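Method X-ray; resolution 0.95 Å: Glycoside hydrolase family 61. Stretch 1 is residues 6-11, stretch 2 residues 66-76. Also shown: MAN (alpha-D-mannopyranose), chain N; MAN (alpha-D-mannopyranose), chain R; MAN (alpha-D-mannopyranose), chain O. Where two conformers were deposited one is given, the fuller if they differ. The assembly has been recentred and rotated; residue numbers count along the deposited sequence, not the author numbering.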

# COMPACT_ATOMS: atom_id res chain seq x y z
N ASP A 6 8.50 2.60 8.46
CA ASP A 6 9.64 1.93 7.84
C ASP A 6 9.12 0.77 7.04
O ASP A 6 8.01 0.27 7.28
CB ASP A 6 10.67 1.49 8.89
CG ASP A 6 10.12 0.51 9.87
OD1 ASP A 6 10.18 -0.74 9.53
OD2 ASP A 6 9.60 0.85 10.93
N ILE A 7 9.96 0.34 6.10
CA ILE A 7 9.75 -0.96 5.42
C ILE A 7 11.00 -1.79 5.61
O ILE A 7 12.10 -1.24 5.76
CB ILE A 7 9.35 -0.81 3.94
CG1 ILE A 7 10.46 -0.24 3.08
CG2 ILE A 7 8.08 0.03 3.83
CD1 ILE A 7 10.13 -0.18 1.59
N VAL A 8 10.83 -3.11 5.66
CA VAL A 8 11.97 -4.02 5.91
C VAL A 8 11.96 -5.05 4.80
O VAL A 8 11.00 -5.83 4.67
CB VAL A 8 11.91 -4.65 7.28
CG1 VAL A 8 13.14 -5.49 7.54
CG2 VAL A 8 11.72 -3.59 8.38
N ILE A 9 13.01 -5.05 3.99
CA ILE A 9 13.05 -5.85 2.75
C ILE A 9 14.08 -6.95 2.97
O ILE A 9 15.30 -6.65 3.06
CB ILE A 9 13.43 -4.98 1.54
CG1 ILE A 9 12.50 -3.75 1.45
CG2 ILE A 9 13.43 -5.84 0.27
CD1 ILE A 9 12.72 -2.88 0.25
N ASN A 10 13.63 -8.18 3.14
CA ASN A 10 14.60 -9.25 3.51
C ASN A 10 15.53 -8.87 4.58
O ASN A 10 16.74 -9.11 4.50
CB ASN A 10 15.46 -9.74 2.37
CG ASN A 10 14.69 -10.37 1.32
OD1 ASN A 10 13.48 -10.57 1.39
ND2 ASN A 10 15.42 -10.76 0.30
N GLY A 11 14.97 -8.27 5.63
CA GLY A 11 15.77 -7.91 6.76
C GLY A 11 16.47 -6.56 6.76
O GLY A 11 17.12 -6.17 7.74
N HIS A 66 15.24 5.16 -4.04
CA HIS A 66 14.56 3.88 -4.18
C HIS A 66 15.28 2.78 -3.41
O HIS A 66 16.46 2.91 -3.05
CB HIS A 66 14.41 3.48 -5.65
CG HIS A 66 15.70 3.37 -6.38
ND1 HIS A 66 16.21 4.42 -7.09
CD2 HIS A 66 16.62 2.38 -6.43
CE1 HIS A 66 17.39 4.07 -7.59
NE2 HIS A 66 17.67 2.84 -7.20
N ALA A 67 14.55 1.69 -3.18
CA ALA A 67 15.12 0.49 -2.61
C ALA A 67 15.33 -0.55 -3.69
O ALA A 67 14.41 -0.89 -4.42
CB ALA A 67 14.19 -0.10 -1.54
N SER A 68 16.53 -1.10 -3.77
CA SER A 68 16.82 -2.13 -4.78
C SER A 68 16.48 -3.49 -4.17
O SER A 68 17.00 -3.82 -3.14
CB SER A 68 18.29 -1.99 -5.23
OG SER A 68 18.50 -0.81 -5.97
N VAL A 69 15.63 -4.28 -4.86
CA VAL A 69 15.16 -5.56 -4.42
C VAL A 69 15.25 -6.57 -5.54
O VAL A 69 15.39 -6.24 -6.74
CB VAL A 69 13.72 -5.47 -4.00
CG1 VAL A 69 13.54 -4.32 -3.06
CG2 VAL A 69 12.81 -5.32 -5.17
N LYS A 70 15.23 -7.83 -5.12
CA LYS A 70 15.20 -8.95 -6.05
C LYS A 70 13.78 -9.49 -6.13
O LYS A 70 13.08 -9.61 -5.11
CB LYS A 70 16.13 -10.05 -5.60
CG LYS A 70 17.64 -9.64 -5.66
CD LYS A 70 18.61 -10.71 -5.15
CE LYS A 70 20.04 -10.53 -5.62
NZ LYS A 70 20.70 -11.86 -5.70
N ALA A 71 13.34 -9.85 -7.32
CA ALA A 71 12.10 -10.54 -7.47
C ALA A 71 12.11 -11.75 -6.53
O ALA A 71 13.10 -12.45 -6.41
CB ALA A 71 11.92 -10.98 -8.91
N GLY A 72 11.00 -11.94 -5.81
CA GLY A 72 10.88 -12.98 -4.80
C GLY A 72 11.09 -12.48 -3.37
O GLY A 72 10.73 -13.17 -2.45
N ASP A 73 11.68 -11.29 -3.22
CA ASP A 73 11.91 -10.74 -1.88
C ASP A 73 10.58 -10.39 -1.21
O ASP A 73 9.59 -10.07 -1.89
CB ASP A 73 12.75 -9.42 -1.98
CG ASP A 73 14.20 -9.61 -2.33
OD1 ASP A 73 14.64 -10.78 -2.36
OD2 ASP A 73 14.91 -8.56 -2.52
N THR A 74 10.57 -10.46 0.13
CA THR A 74 9.40 -10.02 0.85
C THR A 74 9.69 -8.66 1.49
O THR A 74 10.80 -8.32 1.86
CB THR A 74 8.86 -10.98 1.89
OG1 THR A 74 9.69 -10.99 3.02
CG2 THR A 74 8.50 -12.31 1.31
N ILE A 75 8.62 -7.87 1.55
CA ILE A 75 8.67 -6.51 2.10
C ILE A 75 7.65 -6.44 3.23
O ILE A 75 6.47 -6.75 3.04
CB ILE A 75 8.34 -5.48 1.01
CG1 ILE A 75 9.36 -5.59 -0.14
CG2 ILE A 75 8.33 -4.07 1.63
CD1 ILE A 75 9.17 -4.60 -1.25
N LEU A 76 8.14 -6.04 4.39
CA LEU A 76 7.34 -5.81 5.58
C LEU A 76 7.08 -4.32 5.71
O LEU A 76 8.01 -3.50 5.66
CB LEU A 76 8.08 -6.38 6.81
CG LEU A 76 7.38 -6.14 8.15
CD1 LEU A 76 7.69 -7.28 9.06
CD2 LEU A 76 7.80 -4.79 8.77
C1 MAN N . 11.67 -10.99 8.32
C2 MAN N . 12.40 -10.05 7.38
C3 MAN N . 11.38 -9.14 6.65
C4 MAN N . 10.36 -10.01 5.95
C5 MAN N . 9.69 -10.90 6.99
C6 MAN N . 8.71 -11.86 6.39
O2 MAN N . 13.16 -10.77 6.42
O3 MAN N . 12.08 -8.29 5.74
O4 MAN N . 9.41 -9.17 5.31
O5 MAN N . 10.65 -11.71 7.66
O6 MAN N . 9.32 -12.61 5.30
C1 MAN R . 19.43 1.55 -3.25
C2 MAN R . 19.50 0.86 -1.92
C3 MAN R . 20.91 0.45 -1.58
C4 MAN R . 21.55 -0.31 -2.75
C5 MAN R . 21.40 0.45 -4.07
C6 MAN R . 21.87 -0.38 -5.25
O2 MAN R . 18.65 -0.30 -2.02
O3 MAN R . 20.93 -0.34 -0.40
O4 MAN R . 22.94 -0.49 -2.50
O5 MAN R . 20.02 0.79 -4.30
O6 MAN R . 21.79 0.35 -6.46
C1 MAN O . 20.70 -9.20 8.57
C2 MAN O . 20.82 -8.88 7.09
C3 MAN O . 19.58 -9.44 6.38
C4 MAN O . 19.43 -10.95 6.65
C5 MAN O . 19.46 -11.26 8.15
C6 MAN O . 19.51 -12.74 8.47
O2 MAN O . 22.03 -9.43 6.56
O3 MAN O . 19.64 -9.16 5.00
O4 MAN O . 18.16 -11.40 6.14
O5 MAN O . 20.62 -10.62 8.72
O6 MAN O . 20.83 -13.18 8.20

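What joins the two backbones? Strand 6-9 runs antiparallel to strand 74-76, and Val8 and Leu76 form the hydrogen-bonded pair: Val8 N donates to Leu76 O (2.8 Å), and Leu76 N returns a nearly straight bond to Val8 O (2.9 Å). One residue past the end of the strand, Asn10 N still reaches Thr74 O at 3.1 Å. Ile9 and Ile75 between them are a non-hydrogen-bonded pair, but their CA atoms face the carbonyls, with Ile75 CA 3.5 Å from Val8 O and Ile9 CA 3.5 Å from Thr74 O.

How does the pairing end without stranding polar atoms? Asn10 leaves the strand with positive phi, a conformation asparagine tolerates well, and its amide takes over. Asn10 OD1 accepts from Thr74 N (3.2 Å), while Asn10 ND2 makes a weak bond to Asp73 OD1 (2.8 Å). The other carboxylate oxygen, Asp73 OD2, accepts from Lys70 N at 2.7 Å, so this one side chain links Asn10 to the turn from Lys70 to Asp73. That type II turn is closed by Asp73 N to Lys70 O (2.9 Å), with Gly72 at a positive phi suited to glycine.

What is buried beside these bonds? Ile9, the residue most covered by the other stretch, places CD1 3.6 Å from Ala67 CB, CG2 3.7 Å from Val69 CG1 and CG1 4.0 Å from Ile75 CG1. Ala67's small methyl and the branched neighbours fill this face without polar demands. Among the residues on the other face, Val8 CG2 meets Leu76 CD2 at 4.1 Å.

Which groups does the sugar satisfy? Mannose N spans both stretches: its O3 accepts from Gly11 N (2.9 Å) and donates weakly to Val8 O (2.9 Å), while Thr74 OG1 hydrogen-bonds its O6 (2.8 Å) and O4 (2.9 Å). Asn10 O accepts from mannose O, at 2.9 Å from its O3.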